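EvdO2 (Micromonospora carbonacea, PDB 4XAB) probably catalyses an oxidative cyclization in orthosomycin antibiotic biosynthesis, as a metal-dependent oxygenase of the phytanoyl-CoA dioxygenase family. Local coordinates at residues 145-150 and 205-210; 150-155 and 224-229; 158-163 and 215-220. All coordinates share one frame; numbering follows the deposited sequence.

Interaction 1 of 3, residues 145-150 and 205-210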
# COMPACT_ATOMS: atom_id res chain seq x y z
N SER A 145 1.31 -3.50 -6.01
CA SER A 145 0.47 -3.46 -4.82
C SER A 145 -0.93 -3.01 -5.20
O SER A 145 -1.08 -2.12 -6.02
CB SER A 145 1.02 -2.48 -3.78
OG SER A 145 2.27 -2.94 -3.30
N ILE A 146 -1.93 -3.62 -4.58
CA ILE A 146 -3.34 -3.24 -4.75
C ILE A 146 -3.86 -2.80 -3.39
O ILE A 146 -4.00 -3.61 -2.46
CB ILE A 146 -4.18 -4.41 -5.32
CG1 ILE A 146 -3.64 -4.84 -6.68
CG2 ILE A 146 -5.62 -3.99 -5.49
CD1 ILE A 146 -4.29 -6.12 -7.25
N TRP A 147 -4.07 -1.49 -3.28
CA TRP A 147 -4.44 -0.77 -2.07
C TRP A 147 -5.95 -0.57 -2.09
O TRP A 147 -6.41 0.33 -2.79
CB TRP A 147 -3.68 0.57 -2.06
CG TRP A 147 -3.67 1.45 -0.82
CD1 TRP A 147 -2.73 1.44 0.19
CD2 TRP A 147 -4.55 2.55 -0.53
NE1 TRP A 147 -3.01 2.43 1.11
CE2 TRP A 147 -4.12 3.13 0.69
CE3 TRP A 147 -5.67 3.09 -1.17
CZ2 TRP A 147 -4.78 4.21 1.28
CZ3 TRP A 147 -6.32 4.17 -0.57
CH2 TRP A 147 -5.87 4.72 0.64
N THR A 148 -6.70 -1.40 -1.38
CA THR A 148 -8.17 -1.30 -1.38
C THR A 148 -8.59 -0.51 -0.15
O THR A 148 -8.23 -0.88 0.97
CB THR A 148 -8.86 -2.68 -1.35
OG1 THR A 148 -8.48 -3.44 -2.50
CG2 THR A 148 -10.39 -2.53 -1.28
N THR A 149 -9.35 0.56 -0.34
CA THR A 149 -9.73 1.36 0.81
C THR A 149 -11.07 0.88 1.36
O THR A 149 -11.94 0.45 0.61
CB THR A 149 -9.79 2.86 0.47
OG1 THR A 149 -10.03 3.62 1.65
CG2 THR A 149 -10.89 3.16 -0.58
N LEU A 150 -11.22 0.93 2.68
CA LEU A 150 -12.47 0.57 3.34
C LEU A 150 -13.32 1.80 3.59
O LEU A 150 -14.49 1.70 3.97
CB LEU A 150 -12.21 -0.14 4.68
CG LEU A 150 -11.31 -1.37 4.70
CD1 LEU A 150 -11.48 -2.13 6.02
CD2 LEU A 150 -11.59 -2.26 3.50
N GLY A 205 -12.96 1.12 -3.49
CA GLY A 205 -12.08 1.47 -4.60
C GLY A 205 -10.66 1.05 -4.27
O GLY A 205 -10.35 0.75 -3.12
N ALA A 206 -9.80 1.02 -5.28
CA ALA A 206 -8.40 0.68 -5.04
C ALA A 206 -7.50 1.46 -5.96
O ALA A 206 -7.90 1.89 -7.04
CB ALA A 206 -8.14 -0.82 -5.22
N VAL A 207 -6.25 1.62 -5.52
CA VAL A 207 -5.22 2.06 -6.42
C VAL A 207 -4.22 0.92 -6.52
O VAL A 207 -4.01 0.14 -5.57
CB VAL A 207 -4.53 3.36 -5.94
CG1 VAL A 207 -5.47 4.55 -6.10
CG2 VAL A 207 -4.09 3.23 -4.51
N VAL A 208 -3.67 0.80 -7.71
CA VAL A 208 -2.67 -0.23 -8.02
C VAL A 208 -1.38 0.46 -8.43
O VAL A 208 -1.41 1.33 -9.28
CB VAL A 208 -3.17 -1.14 -9.15
CG1 VAL A 208 -2.18 -2.28 -9.41
CG2 VAL A 208 -4.57 -1.67 -8.83
N HIS A 209 -0.23 0.08 -7.87
CA HIS A 209 1.01 0.68 -8.35
C HIS A 209 2.18 -0.28 -8.39
O HIS A 209 2.30 -1.20 -7.56
CB HIS A 209 1.43 1.92 -7.53
CG HIS A 209 1.65 1.65 -6.07
ND1 HIS A 209 0.67 1.84 -5.12
CD2 HIS A 209 2.76 1.25 -5.39
CE1 HIS A 209 1.15 1.54 -3.93
NE2 HIS A 209 2.41 1.19 -4.06
N ASP A 210 3.03 -0.04 -9.37
CA ASP A 210 4.27 -0.80 -9.57
C ASP A 210 5.24 -0.63 -8.39
O ASP A 210 5.22 0.38 -7.70
CB ASP A 210 4.92 -0.35 -10.87
CG ASP A 210 6.13 -1.20 -11.25
OD1 ASP A 210 7.28 -0.82 -10.94
OD2 ASP A 210 5.91 -2.26 -11.86
O HOH W 1 3.96 -1.66 -5.08
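Strands 145-149 and 206-210 run antiparallel, their axes 4.6 Å apart at closest approach and 166° from one another in direction, with Ser145 facing His209 and Trp147 facing Val207 as hydrogen-bonded pairs. The straightest of the five backbone bonds runs from Trp147 N to Val207 O, 2.8 Å long with 171° at the hydrogen and nearly along the C=O axis. At the end of the ladder Thr149 N reaches Gly205 O, just ahead of strand 206-210, in the same head-on way and extends the ladder by one rung.

Two faces result. On one, Ile146 and Val208 lie side by side, Ile146 CG1 meeting Val208 CG2 at 3.9 Å, while Ile146 CG2 rests on Ala206 CB. On the other, Trp147 has CG anti to its backbone N (chi1 -169°), and its CB comes 3.6 Å from Val207 CG2. That methyl sits in the crowded position between Val207 N and C and also approaches the indole at CE3, 3.7 Å away. Further along this face, Ser145 CB lies over one face of the His209 imidazole, toward the rim, as a CH-pi contact 4.2 Å from the ring centroid. A water hydrogen-bonded to Ser145 OG donates to His209 O.

His209 is held at both nitrogens: ND1 is hydrogen-bonded to Tyr162 OH and NE2 to Asp131 OD2. These bonds probably fix the rotation of the ring, and because Asp131 binds the nickel ion, His209 probably helps, from the second shell, to position that ligand. The face bearing Trp147, Val207 and His209 therefore looks toward the metal, as expected of the major sheet of a double-stranded beta helix, the cupin-type fold of this family.

Interaction 2 of 3, residues 150-155 and 224-229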
# COMPACT_ATOMS: atom_id res chain seq x y z
N LEU A 150 -11.22 0.93 2.68
CA LEU A 150 -12.47 0.57 3.34
C LEU A 150 -13.32 1.80 3.59
O LEU A 150 -14.49 1.70 3.97
CB LEU A 150 -12.21 -0.14 4.68
CG LEU A 150 -11.31 -1.37 4.70
CD1 LEU A 150 -11.48 -2.13 6.02
CD2 LEU A 150 -11.59 -2.26 3.50
N ASP A 151 -12.71 2.96 3.38
CA ASP A 151 -13.32 4.25 3.70
C ASP A 151 -13.16 5.18 2.52
O ASP A 151 -12.34 4.91 1.64
CB ASP A 151 -12.65 4.86 4.93
CG ASP A 151 -12.78 3.98 6.16
OD1 ASP A 151 -13.91 3.83 6.65
OD2 ASP A 151 -11.76 3.42 6.61
N GLU A 152 -13.93 6.27 2.48
CA GLU A 152 -13.59 7.34 1.55
C GLU A 152 -12.12 7.71 1.75
O GLU A 152 -11.65 7.84 2.89
CB GLU A 152 -14.47 8.58 1.75
CG GLU A 152 -14.12 9.68 0.74
CD GLU A 152 -15.02 10.90 0.83
OE1 GLU A 152 -15.59 11.17 1.90
OE2 GLU A 152 -15.13 11.61 -0.20
N ALA A 153 -11.40 7.87 0.65
CA ALA A 153 -10.03 8.34 0.71
C ALA A 153 -9.92 9.65 -0.06
O ALA A 153 -10.19 9.69 -1.25
CB ALA A 153 -9.08 7.32 0.15
N THR A 154 -9.56 10.72 0.64
CA THR A 154 -9.41 12.02 0.01
C THR A 154 -8.01 12.56 0.25
O THR A 154 -7.23 11.98 1.01
CB THR A 154 -10.40 13.04 0.57
OG1 THR A 154 -10.09 13.27 1.95
CG2 THR A 154 -11.81 12.52 0.47
N VAL A 155 -7.70 13.69 -0.36
CA VAL A 155 -6.39 14.27 -0.13
C VAL A 155 -6.25 14.60 1.36
O VAL A 155 -5.21 14.35 1.95
CB VAL A 155 -6.13 15.51 -0.99
CG1 VAL A 155 -4.89 16.23 -0.51
CG2 VAL A 155 -5.95 15.08 -2.46
N GLN A 224 -12.08 10.91 11.35
CA GLN A 224 -12.46 9.52 11.14
C GLN A 224 -11.26 8.69 10.72
O GLN A 224 -10.44 9.15 9.92
CB GLN A 224 -13.55 9.39 10.07
CG GLN A 224 -14.85 10.12 10.41
CD GLN A 224 -14.74 11.62 10.22
OE1 GLN A 224 -14.09 12.10 9.28
NE2 GLN A 224 -15.35 12.39 11.13
N PRO A 225 -11.15 7.45 11.24
CA PRO A 225 -10.04 6.58 10.82
C PRO A 225 -10.18 6.24 9.35
O PRO A 225 -11.29 6.23 8.82
CB PRO A 225 -10.21 5.33 11.69
CG PRO A 225 -11.30 5.66 12.69
CD PRO A 225 -12.13 6.73 12.07
N ARG A 226 -9.05 5.99 8.69
CA ARG A 226 -9.05 5.62 7.29
C ARG A 226 -8.28 4.33 7.13
O ARG A 226 -7.10 4.27 7.46
CB ARG A 226 -8.43 6.72 6.44
CG ARG A 226 -9.03 8.08 6.74
CD ARG A 226 -10.41 8.20 6.11
NE ARG A 226 -11.10 9.37 6.65
CZ ARG A 226 -12.14 9.95 6.07
NH1 ARG A 226 -12.61 9.47 4.93
NH2 ARG A 226 -12.70 11.00 6.63
N ARG A 227 -8.97 3.30 6.64
CA ARG A 227 -8.41 1.95 6.59
C ARG A 227 -8.16 1.48 5.17
O ARG A 227 -8.94 1.74 4.26
CB ARG A 227 -9.36 0.98 7.30
CG ARG A 227 -9.61 1.35 8.75
CD ARG A 227 -10.92 0.79 9.27
NE ARG A 227 -12.10 1.43 8.68
CZ ARG A 227 -13.35 1.14 9.03
NH1 ARG A 227 -13.58 0.22 9.96
NH2 ARG A 227 -14.37 1.77 8.46
N ALA A 228 -7.05 0.77 4.97
CA ALA A 228 -6.74 0.21 3.67
C ALA A 228 -6.30 -1.22 3.85
O ALA A 228 -5.68 -1.56 4.87
CB ALA A 228 -5.65 1.03 2.96
N TYR A 229 -6.63 -2.06 2.89
CA TYR A 229 -6.17 -3.44 2.87
C TYR A 229 -5.34 -3.58 1.61
O TYR A 229 -5.82 -3.35 0.50
CB TYR A 229 -7.34 -4.42 2.87
CG TYR A 229 -6.94 -5.87 2.73
CD1 TYR A 229 -6.14 -6.49 3.69
CD2 TYR A 229 -7.38 -6.64 1.66
CE1 TYR A 229 -5.79 -7.82 3.58
CE2 TYR A 229 -7.03 -7.97 1.54
CZ TYR A 229 -6.24 -8.56 2.50
OH TYR A 229 -5.88 -9.88 2.40
O HOH W 2 -14.20 11.63 3.99
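The loop 150-155 leaves its strand alongside strand 226-229, pairing Leu150 with Arg227 (CA atoms 5.4 Å apart) before turning outward. Leu150 N donates to Arg227 O at 2.9 Å in a bond that is almost perfectly straight, 178° at the hydrogen, although it meets the carbonyl from above its plane.

The dominant side-chain feature is a bidentate salt bridge. Arg227, bent at chi3 (-70°), presents NE and NH2 side-on to Asp151: NH2 bonds OD1 at 2.8 Å and NE bonds OD2 at 2.9 Å. Both oxygens use their syn lone pairs, and the carboxylate and guanidinium planes lie only 11° apart. Asp151 OD2 is gripped a second time, through its anti lone pair, by Arg227 N at 2.8 Å, so one arginine holds this carboxylate by backbone and side chain together. Such a cluster of donors would be expected to favour the ionised carboxylate. Leu150 crosses Arg227 at about a right angle, its CD1 4.0 Å from Arg227 CB, with Leu38 and Tyr42 of helix 32-45 also packing on Leu150.

Arg226 bends at chi2 and reaches the next loop residue, where NH1 donates to Glu152 O at 2.8 Å. A water accepting from NH1 and donating to Glu152 OE1 bridges the two side chains. Paired arginines at the start of a sheet strand thus hold, at the surface, the loop leaving the neighbouring strand of the double-stranded beta helix.

Interaction 3 of 3, residues 158-163 and 215-220. With NI (nickel (II) ion), chain B.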
# COMPACT_ATOMS: atom_id res chain seq x y z
N GLY A 158 -5.67 11.44 3.66
CA GLY A 158 -4.44 10.70 3.43
C GLY A 158 -4.44 9.71 2.28
O GLY A 158 -3.84 8.64 2.38
N CYS A 159 -5.11 10.05 1.18
CA CYS A 159 -5.05 9.19 -0.01
C CYS A 159 -3.64 9.22 -0.59
O CYS A 159 -2.82 10.04 -0.20
CB CYS A 159 -6.08 9.63 -1.05
SG CYS A 159 -5.66 11.14 -1.93
N LEU A 160 -3.36 8.30 -1.51
CA LEU A 160 -2.05 8.22 -2.14
C LEU A 160 -1.91 9.23 -3.27
O LEU A 160 -2.88 9.58 -3.94
CB LEU A 160 -1.80 6.81 -2.70
CG LEU A 160 -1.80 5.72 -1.62
CD1 LEU A 160 -1.40 4.36 -2.18
CD2 LEU A 160 -0.88 6.11 -0.50
N HIS A 161 -0.68 9.68 -3.46
CA HIS A 161 -0.28 10.52 -4.57
C HIS A 161 0.85 9.80 -5.28
O HIS A 161 1.69 9.19 -4.63
CB HIS A 161 0.23 11.89 -4.10
CG HIS A 161 -0.73 12.64 -3.23
ND1 HIS A 161 -1.10 13.94 -3.49
CD2 HIS A 161 -1.34 12.30 -2.07
CE1 HIS A 161 -1.92 14.36 -2.54
NE2 HIS A 161 -2.08 13.39 -1.67
N TYR A 162 0.91 9.92 -6.60
CA TYR A 162 1.96 9.26 -7.39
C TYR A 162 2.77 10.20 -8.26
O TYR A 162 2.29 11.27 -8.63
CB TYR A 162 1.34 8.20 -8.30
CG TYR A 162 0.68 7.08 -7.57
CD1 TYR A 162 -0.70 7.00 -7.51
CD2 TYR A 162 1.42 6.09 -6.97
CE1 TYR A 162 -1.32 5.95 -6.87
CE2 TYR A 162 0.83 5.06 -6.32
CZ TYR A 162 -0.55 4.99 -6.26
OH TYR A 162 -1.15 3.94 -5.61
N LEU A 163 3.98 9.78 -8.61
CA LEU A 163 4.74 10.45 -9.67
C LEU A 163 4.57 9.66 -10.96
O LEU A 163 5.21 8.62 -11.13
CB LEU A 163 6.23 10.54 -9.31
CG LEU A 163 7.02 11.31 -10.38
CD1 LEU A 163 6.72 12.78 -10.27
CD2 LEU A 163 8.52 11.05 -10.27
N HIS A 215 5.47 7.11 -4.53
CA HIS A 215 4.19 7.54 -3.97
C HIS A 215 4.35 8.16 -2.60
O HIS A 215 5.36 7.98 -1.93
CB HIS A 215 3.18 6.38 -3.94
CG HIS A 215 3.70 5.12 -3.32
ND1 HIS A 215 4.58 4.27 -3.97
CD2 HIS A 215 3.44 4.54 -2.12
CE1 HIS A 215 4.85 3.24 -3.19
NE2 HIS A 215 4.16 3.37 -2.07
N TYR A 216 3.31 8.88 -2.19
CA TYR A 216 3.28 9.67 -0.97
C TYR A 216 1.86 9.59 -0.44
O TYR A 216 0.93 9.46 -1.22
CB TYR A 216 3.69 11.11 -1.27
CG TYR A 216 3.21 12.16 -0.30
CD1 TYR A 216 1.95 12.74 -0.42
CD2 TYR A 216 4.05 12.62 0.70
CE1 TYR A 216 1.53 13.71 0.46
CE2 TYR A 216 3.64 13.58 1.58
CZ TYR A 216 2.38 14.12 1.46
OH TYR A 216 1.98 15.10 2.34
N ALA A 217 1.69 9.66 0.88
CA ALA A 217 0.35 9.81 1.44
C ALA A 217 0.35 10.93 2.45
O ALA A 217 1.24 11.02 3.29
CB ALA A 217 -0.14 8.51 2.08
N GLY A 218 -0.66 11.79 2.37
CA GLY A 218 -0.76 12.90 3.28
C GLY A 218 -1.22 12.44 4.66
O GLY A 218 -1.58 11.28 4.86
N PRO A 219 -1.20 13.36 5.62
CA PRO A 219 -1.73 13.08 6.96
C PRO A 219 -3.25 12.90 6.91
O PRO A 219 -3.89 13.30 5.94
CB PRO A 219 -1.35 14.33 7.75
CG PRO A 219 -1.31 15.41 6.71
CD PRO A 219 -0.70 14.74 5.51
N ASN A 220 -3.82 12.30 7.95
CA ASN A 220 -5.28 12.23 8.03
C ASN A 220 -5.79 13.40 8.85
O ASN A 220 -5.80 13.34 10.07
CB ASN A 220 -5.73 10.89 8.62
CG ASN A 220 -7.23 10.81 8.82
OD1 ASN A 220 -7.99 11.56 8.21
ND2 ASN A 220 -7.67 9.89 9.68
NI NI B . 4.68 2.21 -0.43
O HOH W 3 -3.02 12.72 0.74
O HOH W 4 3.24 0.89 -0.92
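The metal centre of this oxygenase takes one of its protein ligands from the edge of a small antiparallel sheet, where strand 215-217 pairs with strand 160-162. His215 NE2 binds the nickel ion at 2.1 Å; His129 and Asp131 complete the protein site, and a water is also bound. The imidazole stands in the crowded position between backbone N and carbonyl carbon (chi1 50°), and ND1, bonded to Thr213 O, fixes its rotation. Tyr162, beside it on the same face, packs CD2 against His215 CB at 3.5 Å. Further along this face Leu160 CD2 touches Ala217 CB at 3.6 Å.

The strands run at 152° to each other, and their central pair, His161 with Tyr216, exchanges two backbone bonds; the shorter, His161 N to Tyr216 O, is 2.8 Å long and lies nearly along the C=O axis. On the face away from the metal the same residues form a T-shaped pair: the CD1-CE1 edge of Tyr216 approaches the face of the His161 ring, with CD1 3.7 Å from His161 CD2 and the planes at 78°. A water in the imidazole plane bonds His161 NE2 at 2.7 Å, accepts from Gly218 N and donates to Cys159 O, bridging the two segments where direct pairing ends. An alanine in place of His161 would remove the face met by Tyr216 and the water's NE2 partner, and would probably loosen that end of the sheet.

Gly158 packs its CA 3.2 Å from Gly218 O, where a CB would clash. Together with His129 and Asp131, the strand-borne His215 makes the two-histidine, one-carboxylate facial triad characteristic of non-haem iron oxygenases, with nickel in the site here.

In the fold
Interactions 1 and 3 are buried, whereas interaction 2 lies at the surface, and their chemistry follows: backbone ladders with apolar and aromatic packing inside, a salt bridge and further arginine hydrogen bonds outside, while waters bridge all three. Interactions 1 and 2 belong to the same large sheet; they share Leu150, and strand 139-149 pairs with 206-210 and with 226-234. Interaction 3 joins strands of the smaller sheet, each the next in the chain after a strand of interaction 1. The two sheets meet where Val207 packs on Leu160 and where the His209 and His215 rings approach, close to the metal. Interaction 2 touches interaction 3 mainly through the loop, Thr154 O lying 2.9 Å from Cys159 N.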